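Local coordinates for protein 3-ketosteroid-delta4-5alpha-dehydrogenase (Rhodococcus jostii, PDB 4AT2) that introduces a C4-C5 double bond into 5-alpha-3-ketosteroids using FAD, a step of steroid catabolism, at residues P317-R322 with F376-P381; R322-N327 with L421-E426; R332-D337 with G341-M346; W383-V388 with E392-L397. All blocks are in the same frame, centred on the assembly; numbering follows the deposited sequence. Where two conformers were deposited one is given.

All four contacts lie on one side of the chain, in the part built around the antiparallel sheet 324-326, 356-360, 435-439, 383-385. Interaction 1 comes nearest the active site: the side chain of Leu377 is about 4 Å from bound 4-androstene-3,17-dione and about 10 Å from FAD. In interaction 3 the side chain of Ile343 is about 11 Å from bound 4-androstene-3,17-dione. Interactions 2 and 3, with centres 9 Å apart, are joined through charge: Lys424 NZ meets Asp337 OD2 at 2.8 Å. Interactions 1 and 2 share Arg322, and Ile320 of interaction 1 packs on Ile343 of interaction 3. The centre of interaction 4 is farthest out, about 37 Å from the chain centre, at the other edge of the sheet that interaction 2 borders.

Interaction 1: residues P317-R322 with F376-P381; sequences PQLIVR and FLRVQP
Leu319 meets Arg378 through a single methyl: chi1 of -65° sets CG of Leu319 beside its backbone N, and an extended chi2 of 172° carries CD1 on toward the facing chain. The contact joins the short helix 317-320 to an inverse gamma turn centred on Arg378, in the loop between helix 361-369 and strand 383-385. Leu319 CD1 rests 3.8 Å from Arg378 CA and also 3.8 Å from Val379 O, so it comes in against the backbone of the turn; the nearest side-chain atom is Arg378 CB. This is van der Waals packing on a small scale. Val379 O has its polar need met by Tyr364 OH, and the Tyr364 side chain also packs on Leu319. A backbone hydrogen bond between Leu377 and Asp316 ties the turn to the residue just ahead of the helix. The turn also borders the active site, since Leu377 touches the bound steroid.

On the helix side, Arg322 folds back on Gln318, while its NE pairs with Glu366. Arg322 NH1 gives two nearly in-plane bonds: one runs 2.9 Å to a lone pair of Gln318 O, within the carbonyl plane, and the other reaches Gln318 OE1 at 3.0 Å from above the amide carbonyl plane.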
# COMPACT_ATOMS: atom_id res chain seq x y z
N PRO A 317 -22.88 -13.66 5.80
CA PRO A 317 -22.03 -14.40 6.74
C PRO A 317 -22.62 -15.69 7.32
O PRO A 317 -21.87 -16.57 7.72
CB PRO A 317 -21.76 -13.37 7.84
CG PRO A 317 -21.81 -12.06 7.11
CD PRO A 317 -23.00 -12.24 6.19
N GLN A 318 -23.95 -15.81 7.36
CA GLN A 318 -24.55 -17.04 7.89
C GLN A 318 -24.32 -18.23 6.96
O GLN A 318 -24.31 -19.37 7.40
CB GLN A 318 -26.05 -16.85 8.18
CG GLN A 318 -26.34 -15.81 9.27
CD GLN A 318 -26.43 -16.41 10.67
OE1 GLN A 318 -25.70 -17.34 11.01
NE2 GLN A 318 -27.34 -15.87 11.48
N LEU A 319 -24.15 -17.95 5.66
CA LEU A 319 -23.76 -19.00 4.71
C LEU A 319 -22.27 -19.31 4.85
O LEU A 319 -21.87 -20.48 4.97
CB LEU A 319 -24.07 -18.59 3.27
CG LEU A 319 -25.56 -18.43 2.94
CD1 LEU A 319 -25.71 -17.82 1.55
CD2 LEU A 319 -26.27 -19.76 3.02
N ILE A 320 -21.47 -18.24 4.84
CA ILE A 320 -20.00 -18.37 4.87
C ILE A 320 -19.56 -19.25 6.05
O ILE A 320 -18.73 -20.16 5.89
CB ILE A 320 -19.31 -16.98 4.93
CG1 ILE A 320 -19.61 -16.17 3.66
CG2 ILE A 320 -17.80 -17.11 5.11
CD1 ILE A 320 -19.19 -14.72 3.75
N VAL A 321 -20.11 -18.97 7.23
CA VAL A 321 -19.65 -19.64 8.45
C VAL A 321 -19.93 -21.15 8.48
O VAL A 321 -19.30 -21.88 9.23
CB VAL A 321 -20.22 -18.93 9.71
CG1 VAL A 321 -21.66 -19.36 9.99
CG2 VAL A 321 -19.33 -19.18 10.92
N ARG A 322 -20.85 -21.60 7.62
CA ARG A 322 -21.25 -23.00 7.59
C ARG A 322 -20.59 -23.81 6.47
O ARG A 322 -20.88 -24.99 6.30
CB ARG A 322 -22.78 -23.10 7.48
CG ARG A 322 -23.48 -22.68 8.76
CD ARG A 322 -24.99 -22.56 8.57
NE ARG A 322 -25.63 -22.39 9.87
CZ ARG A 322 -25.75 -21.23 10.52
NH1 ARG A 322 -25.34 -20.09 9.97
NH2 ARG A 322 -26.31 -21.23 11.72
N PHE A 376 -30.56 -10.40 1.14
CA PHE A 376 -30.28 -10.15 -0.28
C PHE A 376 -28.86 -10.59 -0.68
O PHE A 376 -28.53 -10.65 -1.87
CB PHE A 376 -30.52 -8.66 -0.62
CG PHE A 376 -29.85 -7.70 0.33
CD1 PHE A 376 -28.54 -7.27 0.10
CD2 PHE A 376 -30.52 -7.23 1.47
CE1 PHE A 376 -27.92 -6.38 0.97
CE2 PHE A 376 -29.89 -6.34 2.34
CZ PHE A 376 -28.59 -5.92 2.09
N LEU A 377 -28.03 -10.89 0.31
CA LEU A 377 -26.69 -11.43 0.07
C LEU A 377 -26.64 -12.96 0.14
O LEU A 377 -25.56 -13.55 0.18
CB LEU A 377 -25.66 -10.81 1.03
CG LEU A 377 -25.48 -9.29 0.92
CD1 LEU A 377 -24.38 -8.84 1.87
CD2 LEU A 377 -25.19 -8.81 -0.50
N ARG A 378 -27.81 -13.60 0.15
CA ARG A 378 -27.85 -15.06 0.13
C ARG A 378 -27.59 -15.60 -1.27
O ARG A 378 -28.52 -15.96 -2.01
CB ARG A 378 -29.17 -15.60 0.70
CG ARG A 378 -29.30 -15.42 2.20
CD ARG A 378 -30.74 -15.57 2.63
NE ARG A 378 -30.89 -15.51 4.09
CZ ARG A 378 -32.07 -15.45 4.70
NH1 ARG A 378 -33.20 -15.40 3.99
NH2 ARG A 378 -32.13 -15.44 6.03
N VAL A 379 -26.32 -15.64 -1.64
CA VAL A 379 -25.87 -16.11 -2.95
C VAL A 379 -26.27 -17.57 -3.14
O VAL A 379 -26.11 -18.38 -2.23
CB VAL A 379 -24.34 -15.95 -3.08
CG1 VAL A 379 -23.82 -16.55 -4.39
CG2 VAL A 379 -23.93 -14.49 -2.96
N GLN A 380 -26.83 -17.88 -4.31
CA GLN A 380 -27.19 -19.25 -4.67
C GLN A 380 -25.96 -19.98 -5.21
O GLN A 380 -25.12 -19.36 -5.86
CB GLN A 380 -28.29 -19.25 -5.72
CG GLN A 380 -29.63 -18.72 -5.21
CD GLN A 380 -30.31 -19.66 -4.24
OE1 GLN A 380 -30.07 -20.87 -4.23
NE2 GLN A 380 -31.18 -19.10 -3.40
N PRO A 381 -25.86 -21.29 -4.95
CA PRO A 381 -24.74 -22.06 -5.49
C PRO A 381 -24.75 -22.04 -7.02
O PRO A 381 -25.82 -22.12 -7.64
CB PRO A 381 -25.03 -23.49 -5.01
CG PRO A 381 -25.98 -23.34 -3.87
CD PRO A 381 -26.82 -22.15 -4.24

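Interaction 2: residues R322-N327 with L421-E426; sequences RGILVN and LHKKSE
On strand 324-326, an outer strand of a four-stranded antiparallel sheet, and the glycine before it, Ile324 and Gly323 meet the long side chain of Lys423, which rises from the loop between helix 401-413 and strand 435-439. The two backbones stay well apart, 9.9 Å between Ile324 CA and Lys423 CA, and the lysine alone spans the distance. Its CG stands opposite the backbone N (chi1 175°), and the chain runs extended until a bend at chi3 (62°) steers the ammonium group to the strand. There Lys423 NZ lies 3.2 Å from Gly323 O. The branch methyl Ile324 CG2 sits 4.0 Å from Lys423 NZ, the two side chains crossing at about a right angle, so hydrocarbon covers one approach to the charge.

Clear polar partners of Lys423 NZ lie elsewhere in the fold: Tyr409 OH on helix 401-413 hydrogen-bonds to it, and Glu336 OE1 makes a salt bridge with it. Because the other oxygen of Glu336, OE2, accepts from Leu325 N, one carboxylate links the lysine to the strand backbone. Ile324 also packs on Thr405 and Tyr409 of helix 401-413.

Lys423 is thus a buried cation with an anion and a hydroxyl at hand, and the negative charge of Glu336 would probably favour its protonated form.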
# COMPACT_ATOMS: atom_id res chain seq x y z
N ARG A 322 -20.85 -21.60 7.62
CA ARG A 322 -21.25 -23.00 7.59
C ARG A 322 -20.59 -23.81 6.47
O ARG A 322 -20.88 -24.99 6.30
CB ARG A 322 -22.78 -23.10 7.48
CG ARG A 322 -23.48 -22.68 8.76
CD ARG A 322 -24.99 -22.56 8.57
NE ARG A 322 -25.63 -22.39 9.87
CZ ARG A 322 -25.75 -21.23 10.52
NH1 ARG A 322 -25.34 -20.09 9.97
NH2 ARG A 322 -26.31 -21.23 11.72
N GLY A 323 -19.69 -23.18 5.72
CA GLY A 323 -18.91 -23.91 4.72
C GLY A 323 -17.43 -23.66 4.88
O GLY A 323 -16.96 -23.19 5.93
N ILE A 324 -16.67 -23.98 3.83
CA ILE A 324 -15.27 -23.55 3.77
C ILE A 324 -15.03 -22.69 2.55
O ILE A 324 -15.55 -22.96 1.46
CB ILE A 324 -14.28 -24.73 3.81
CG1 ILE A 324 -14.53 -25.73 2.66
CG2 ILE A 324 -14.40 -25.44 5.15
CD1 ILE A 324 -13.37 -26.69 2.45
N LEU A 325 -14.26 -21.63 2.75
CA LEU A 325 -13.84 -20.80 1.62
C LEU A 325 -12.56 -21.37 1.04
O LEU A 325 -11.62 -21.68 1.76
CB LEU A 325 -13.59 -19.36 2.07
CG LEU A 325 -14.85 -18.54 2.35
CD1 LEU A 325 -14.48 -17.26 3.08
CD2 LEU A 325 -15.64 -18.25 1.07
N VAL A 326 -12.53 -21.53 -0.28
CA VAL A 326 -11.30 -21.93 -0.94
C VAL A 326 -10.91 -20.90 -1.99
O VAL A 326 -11.77 -20.21 -2.54
CB VAL A 326 -11.37 -23.35 -1.56
CG1 VAL A 326 -11.60 -24.38 -0.45
CG2 VAL A 326 -12.41 -23.45 -2.67
N ASN A 327 -9.61 -20.77 -2.23
CA ASN A 327 -9.13 -19.86 -3.27
C ASN A 327 -9.18 -20.51 -4.66
O ASN A 327 -9.78 -21.58 -4.84
CB ASN A 327 -7.73 -19.36 -2.89
CG ASN A 327 -6.69 -20.47 -2.85
OD1 ASN A 327 -6.90 -21.58 -3.36
ND2 ASN A 327 -5.54 -20.17 -2.25
N LEU A 421 -6.58 -23.28 10.25
CA LEU A 421 -7.01 -21.87 10.30
C LEU A 421 -7.70 -21.46 11.60
O LEU A 421 -7.99 -20.28 11.81
CB LEU A 421 -7.89 -21.55 9.07
CG LEU A 421 -7.03 -21.44 7.80
CD1 LEU A 421 -7.81 -21.80 6.56
CD2 LEU A 421 -6.38 -20.06 7.69
N HIS A 422 -7.95 -22.44 12.47
CA HIS A 422 -8.51 -22.16 13.80
C HIS A 422 -9.88 -21.52 13.82
O HIS A 422 -10.19 -20.74 14.71
CB HIS A 422 -7.49 -21.39 14.66
CG HIS A 422 -6.14 -22.04 14.67
ND1 HIS A 422 -5.92 -23.22 15.29
CD2 HIS A 422 -4.95 -21.68 14.06
CE1 HIS A 422 -4.64 -23.58 15.11
NE2 HIS A 422 -4.05 -22.64 14.34
N LYS A 423 -10.72 -21.86 12.84
CA LYS A 423 -12.15 -21.58 12.99
C LYS A 423 -12.61 -22.20 14.32
O LYS A 423 -12.21 -23.31 14.67
CB LYS A 423 -12.92 -22.13 11.79
CG LYS A 423 -14.44 -22.02 11.90
CD LYS A 423 -15.11 -22.28 10.57
CE LYS A 423 -14.85 -23.70 10.07
NZ LYS A 423 -15.37 -23.85 8.67
N LYS A 424 -13.45 -21.47 15.07
CA LYS A 424 -13.96 -21.99 16.34
C LYS A 424 -14.70 -23.31 16.17
O LYS A 424 -15.43 -23.51 15.21
CB LYS A 424 -14.88 -20.96 16.98
CG LYS A 424 -14.13 -19.73 17.50
CD LYS A 424 -15.03 -18.86 18.38
CE LYS A 424 -16.25 -18.31 17.64
NZ LYS A 424 -15.89 -17.48 16.45
N SER A 425 -14.50 -24.18 17.16
CA SER A 425 -15.02 -25.55 17.13
C SER A 425 -16.53 -25.64 16.90
O SER A 425 -17.00 -26.56 16.23
CB SER A 425 -14.62 -26.27 18.41
OG SER A 425 -14.88 -27.64 18.29
N GLU A 426 -17.28 -24.68 17.41
CA GLU A 426 -18.73 -24.63 17.21
C GLU A 426 -19.15 -24.61 15.74
O GLU A 426 -20.26 -25.03 15.39
CB GLU A 426 -19.34 -23.42 17.94
CG GLU A 426 -18.51 -22.13 17.84
CD GLU A 426 -17.61 -21.88 19.05
OE1 GLU A 426 -16.79 -22.76 19.42
OE2 GLU A 426 -17.71 -20.78 19.65

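Interaction 3: residues R332-D337 with G341-M346; sequences RYVPED and GRIGQM
Ile343, Val334 and Met346 bring most of the buried surface here, where loop 332-337 doubles back onto helix 340-350, the helix it leads into. Val334 is the wedge. Its CG2, anti to the backbone N (chi1 64° places CG1 between N and the carbonyl carbon), touches Ile343 CG1 at 4.1 Å and Met346 CG, also at 4.1 Å, filling the notch between two residues of successive helical turns. Valine and isoleucine cross at about a right angle. The far end of Ile343 goes on along the loop: its CD1 lies 4.1 Å from Glu336 O, at the main chain.

Met346 presents its near end to the loop. Its CB comes to the edge of the Tyr333 ring, 4.2 Å from CE2 and near the ring plane, whereas bends at chi2 and chi3 turn the thioether back so that CE lies over a face of the Arg342 guanidinium. The hydroxyl of Tyr333 finds its partner in Thr347 OG1, one residue farther along the helix.

The loop also braces itself. Arg332 grips the Glu336 carboxylate side-on, NE to OE2 at 3.0 Å and NH2 to OE1 at 2.8 Å, both oxygens offering their syn lone pairs. With two cations facing it, this buried carboxylate probably stays ionised.

Around this layer, Leu325 of strand 324-326 packs on both Val334 and Ile343, Phe313 of strand 309-313 reaches Ile343, and Arg332 leans on Tyr409 of helix 401-413.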
# COMPACT_ATOMS: atom_id res chain seq x y z
N ARG A 332 -8.02 -23.70 1.41
CA ARG A 332 -8.52 -22.79 2.45
C ARG A 332 -7.47 -21.73 2.81
O ARG A 332 -6.27 -21.98 2.72
CB ARG A 332 -8.93 -23.57 3.71
CG ARG A 332 -10.21 -24.36 3.51
CD ARG A 332 -10.64 -25.02 4.81
NE ARG A 332 -11.10 -24.06 5.83
CZ ARG A 332 -10.66 -24.02 7.09
NH1 ARG A 332 -9.68 -24.82 7.50
NH2 ARG A 332 -11.17 -23.13 7.95
N TYR A 333 -7.94 -20.55 3.22
CA TYR A 333 -7.00 -19.44 3.50
C TYR A 333 -7.42 -18.51 4.64
O TYR A 333 -6.63 -17.67 5.07
CB TYR A 333 -6.78 -18.60 2.22
CG TYR A 333 -8.06 -17.96 1.71
CD1 TYR A 333 -8.91 -18.66 0.84
CD2 TYR A 333 -8.41 -16.65 2.07
CE1 TYR A 333 -10.08 -18.10 0.36
CE2 TYR A 333 -9.59 -16.07 1.59
CZ TYR A 333 -10.41 -16.80 0.73
OH TYR A 333 -11.58 -16.26 0.25
N VAL A 334 -8.67 -18.64 5.12
CA VAL A 334 -9.17 -17.76 6.19
C VAL A 334 -10.19 -18.52 7.05
O VAL A 334 -10.99 -19.28 6.51
CB VAL A 334 -9.78 -16.46 5.60
CG1 VAL A 334 -11.02 -16.75 4.73
CG2 VAL A 334 -10.09 -15.43 6.69
N PRO A 335 -10.16 -18.36 8.40
CA PRO A 335 -11.23 -19.00 9.15
C PRO A 335 -12.58 -18.35 8.80
O PRO A 335 -12.68 -17.12 8.74
CB PRO A 335 -10.85 -18.73 10.62
CG PRO A 335 -10.04 -17.45 10.53
CD PRO A 335 -9.22 -17.64 9.29
N GLU A 336 -13.59 -19.19 8.57
CA GLU A 336 -14.85 -18.70 8.00
C GLU A 336 -15.73 -17.99 9.02
O GLU A 336 -16.80 -17.48 8.66
CB GLU A 336 -15.60 -19.84 7.27
CG GLU A 336 -14.88 -20.37 6.02
CD GLU A 336 -13.78 -21.38 6.31
OE1 GLU A 336 -13.62 -21.81 7.48
OE2 GLU A 336 -13.06 -21.78 5.36
N ASP A 337 -15.28 -17.94 10.28
CA ASP A 337 -16.01 -17.25 11.34
C ASP A 337 -15.40 -15.90 11.72
O ASP A 337 -15.89 -15.25 12.64
CB ASP A 337 -16.20 -18.15 12.58
CG ASP A 337 -14.88 -18.59 13.20
OD1 ASP A 337 -13.81 -18.42 12.57
OD2 ASP A 337 -14.93 -19.10 14.34
N GLY A 341 -15.43 -8.52 6.69
CA GLY A 341 -14.51 -7.51 6.15
C GLY A 341 -13.08 -8.02 6.06
O GLY A 341 -12.36 -7.70 5.12
N ARG A 342 -12.67 -8.81 7.05
CA ARG A 342 -11.35 -9.43 7.03
C ARG A 342 -11.32 -10.49 5.94
O ARG A 342 -10.34 -10.59 5.20
CB ARG A 342 -11.03 -10.04 8.40
CG ARG A 342 -9.65 -10.69 8.46
CD ARG A 342 -9.19 -10.93 9.90
NE ARG A 342 -7.96 -11.70 9.86
CZ ARG A 342 -6.75 -11.17 9.72
NH1 ARG A 342 -6.58 -9.86 9.63
NH2 ARG A 342 -5.69 -11.98 9.67
N ILE A 343 -12.40 -11.25 5.81
CA ILE A 343 -12.52 -12.19 4.67
C ILE A 343 -12.35 -11.45 3.34
O ILE A 343 -11.63 -11.91 2.44
CB ILE A 343 -13.85 -12.97 4.71
CG1 ILE A 343 -13.85 -13.92 5.93
CG2 ILE A 343 -14.05 -13.76 3.42
CD1 ILE A 343 -15.17 -14.64 6.19
N GLY A 344 -12.99 -10.29 3.22
CA GLY A 344 -12.88 -9.44 2.03
C GLY A 344 -11.45 -9.03 1.75
O GLY A 344 -10.96 -9.18 0.62
N GLN A 345 -10.76 -8.52 2.77
CA GLN A 345 -9.36 -8.12 2.61
C GLN A 345 -8.48 -9.31 2.25
O GLN A 345 -7.65 -9.21 1.36
CB GLN A 345 -8.81 -7.46 3.88
CG GLN A 345 -9.29 -6.03 4.09
CD GLN A 345 -8.42 -5.27 5.08
OE1 GLN A 345 -7.69 -5.88 5.89
NE2 GLN A 345 -8.48 -3.94 5.02
N MET A 346 -8.66 -10.44 2.93
CA MET A 346 -7.80 -11.59 2.62
C MET A 346 -8.02 -12.05 1.18
O MET A 346 -7.07 -12.41 0.47
CB MET A 346 -8.03 -12.75 3.59
CG MET A 346 -7.79 -12.44 5.06
SD MET A 346 -6.13 -11.86 5.46
CE MET A 346 -6.35 -10.08 5.53

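Interaction 4: residues W383-V388 with E392-L397; sequences WAAETV and ESDMGL
Trp383 lays its indole against Asp394 and Met395. Met395 CG stands over one face of the Trp383 six-membered ring, 4.0 Å from the centroid and 21° off the normal, a CH-pi contact; Met395 SD follows obliquely at 5.3 Å from that centroid, a Met-aromatic pair. A chi1 of -54° sets the indole beside its own backbone N and turns it toward Asp394 and Met395. With an alanine in place of Trp383, Met395 CG and SD would probably lose the aromatic face they pack on, and the water at the indole nitrogen would lose that partner.

Other van der Waals contacts involve Asp394, whose CB sits 3.8 Å from Trp383 CD1. Its carboxylate slides past the indole the opposite way, the two planes 24° apart, and OD2 lies 3.8 Å from Ala385 CB.

Of the polar links, one is a water bridge: the water donates to Asp394 O at 2.7 Å and accepts a weak bond from Trp383 NE1 at 3.0 Å. The other is helical, Glu392 N to Val388 O at 2.8 Å, nearly straight. The Glu392 carboxylate reaches onward, taking the amides of Gly400, Leu402 and Gln403 at the start of helix 401-413.

Strand 383-385 therefore leads into helix 388-394, whose last turn packs back on it. Thr387 stands at the N-cap, and a Schellman motif with Gly396 at positive phi closes the helix.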
# COMPACT_ATOMS: atom_id res chain seq x y z
N TRP A 383 -22.59 -24.34 -8.70
CA TRP A 383 -22.45 -25.77 -8.98
C TRP A 383 -22.94 -26.60 -7.84
O TRP A 383 -22.82 -26.22 -6.68
CB TRP A 383 -21.00 -26.15 -9.24
CG TRP A 383 -20.28 -25.36 -10.30
CD1 TRP A 383 -20.23 -25.63 -11.67
CD2 TRP A 383 -19.43 -24.18 -10.11
NE1 TRP A 383 -19.44 -24.71 -12.32
CE2 TRP A 383 -18.94 -23.81 -11.44
CE3 TRP A 383 -19.06 -23.41 -9.01
CZ2 TRP A 383 -18.09 -22.72 -11.63
CZ3 TRP A 383 -18.21 -22.32 -9.22
CH2 TRP A 383 -17.75 -21.98 -10.50
N ALA A 384 -23.48 -27.77 -8.15
CA ALA A 384 -23.86 -28.74 -7.13
C ALA A 384 -23.65 -30.14 -7.66
O ALA A 384 -23.95 -30.43 -8.82
CB ALA A 384 -25.31 -28.54 -6.70
N ALA A 385 -23.14 -31.01 -6.79
CA ALA A 385 -22.78 -32.36 -7.19
C ALA A 385 -22.97 -33.33 -6.04
O ALA A 385 -23.04 -32.92 -4.88
CB ALA A 385 -21.33 -32.39 -7.67
N GLU A 386 -23.02 -34.61 -6.37
CA GLU A 386 -23.17 -35.67 -5.38
C GLU A 386 -21.87 -35.91 -4.62
O GLU A 386 -21.90 -36.36 -3.48
CB GLU A 386 -23.61 -36.98 -6.06
CG GLU A 386 -25.01 -36.95 -6.65
CD GLU A 386 -26.09 -36.69 -5.61
OE1 GLU A 386 -26.16 -37.46 -4.62
OE2 GLU A 386 -26.85 -35.71 -5.77
N THR A 387 -20.74 -35.62 -5.26
CA THR A 387 -19.43 -35.86 -4.65
C THR A 387 -18.50 -34.66 -4.82
O THR A 387 -18.69 -33.84 -5.73
CB THR A 387 -18.73 -37.10 -5.26
OG1 THR A 387 -18.42 -36.85 -6.63
CG2 THR A 387 -19.61 -38.38 -5.16
N VAL A 388 -17.50 -34.56 -3.94
CA VAL A 388 -16.46 -33.54 -4.06
C VAL A 388 -15.65 -33.72 -5.34
O VAL A 388 -15.30 -32.74 -6.01
CB VAL A 388 -15.54 -33.54 -2.83
CG1 VAL A 388 -14.43 -32.50 -2.95
CG2 VAL A 388 -16.36 -33.26 -1.58
N GLU A 392 -15.31 -30.74 -7.96
CA GLU A 392 -13.96 -30.28 -8.33
C GLU A 392 -13.81 -30.15 -9.84
O GLU A 392 -13.34 -29.12 -10.33
CB GLU A 392 -12.94 -31.26 -7.77
CG GLU A 392 -11.48 -30.99 -8.11
CD GLU A 392 -10.61 -32.08 -7.53
OE1 GLU A 392 -10.55 -33.17 -8.13
OE2 GLU A 392 -10.03 -31.86 -6.45
N SER A 393 -14.20 -31.19 -10.57
CA SER A 393 -14.16 -31.17 -12.03
C SER A 393 -15.08 -30.08 -12.59
O SER A 393 -14.68 -29.31 -13.47
CB SER A 393 -14.53 -32.54 -12.59
OG SER A 393 -14.51 -32.51 -14.01
N ASP A 394 -16.29 -30.01 -12.05
CA ASP A 394 -17.29 -29.00 -12.45
C ASP A 394 -16.73 -27.58 -12.37
O ASP A 394 -16.99 -26.74 -13.23
CB ASP A 394 -18.54 -29.07 -11.56
CG ASP A 394 -19.36 -30.35 -11.75
OD1 ASP A 394 -19.16 -31.10 -12.73
OD2 ASP A 394 -20.24 -30.61 -10.89
N MET A 395 -15.95 -27.33 -11.32
CA MET A 395 -15.38 -26.01 -11.06
C MET A 395 -14.13 -25.74 -11.88
O MET A 395 -13.59 -24.63 -11.83
CB MET A 395 -15.03 -25.88 -9.58
CG MET A 395 -16.24 -25.86 -8.65
SD MET A 395 -15.72 -26.00 -6.94
CE MET A 395 -15.04 -24.37 -6.69
N GLY A 396 -13.65 -26.76 -12.60
CA GLY A 396 -12.44 -26.64 -13.42
C GLY A 396 -11.14 -26.66 -12.62
O GLY A 396 -10.09 -26.21 -13.11
N LEU A 397 -11.21 -27.18 -11.40
CA LEU A 397 -10.00 -27.33 -10.58
C LEU A 397 -9.25 -28.61 -10.95
O LEU A 397 -9.87 -29.60 -11.33
CB LEU A 397 -10.37 -27.33 -9.08
CG LEU A 397 -10.90 -26.01 -8.50
CD1 LEU A 397 -11.45 -26.19 -7.08
CD2 LEU A 397 -9.81 -24.94 -8.50
O HOH W 1 -19.14 -26.38 -14.82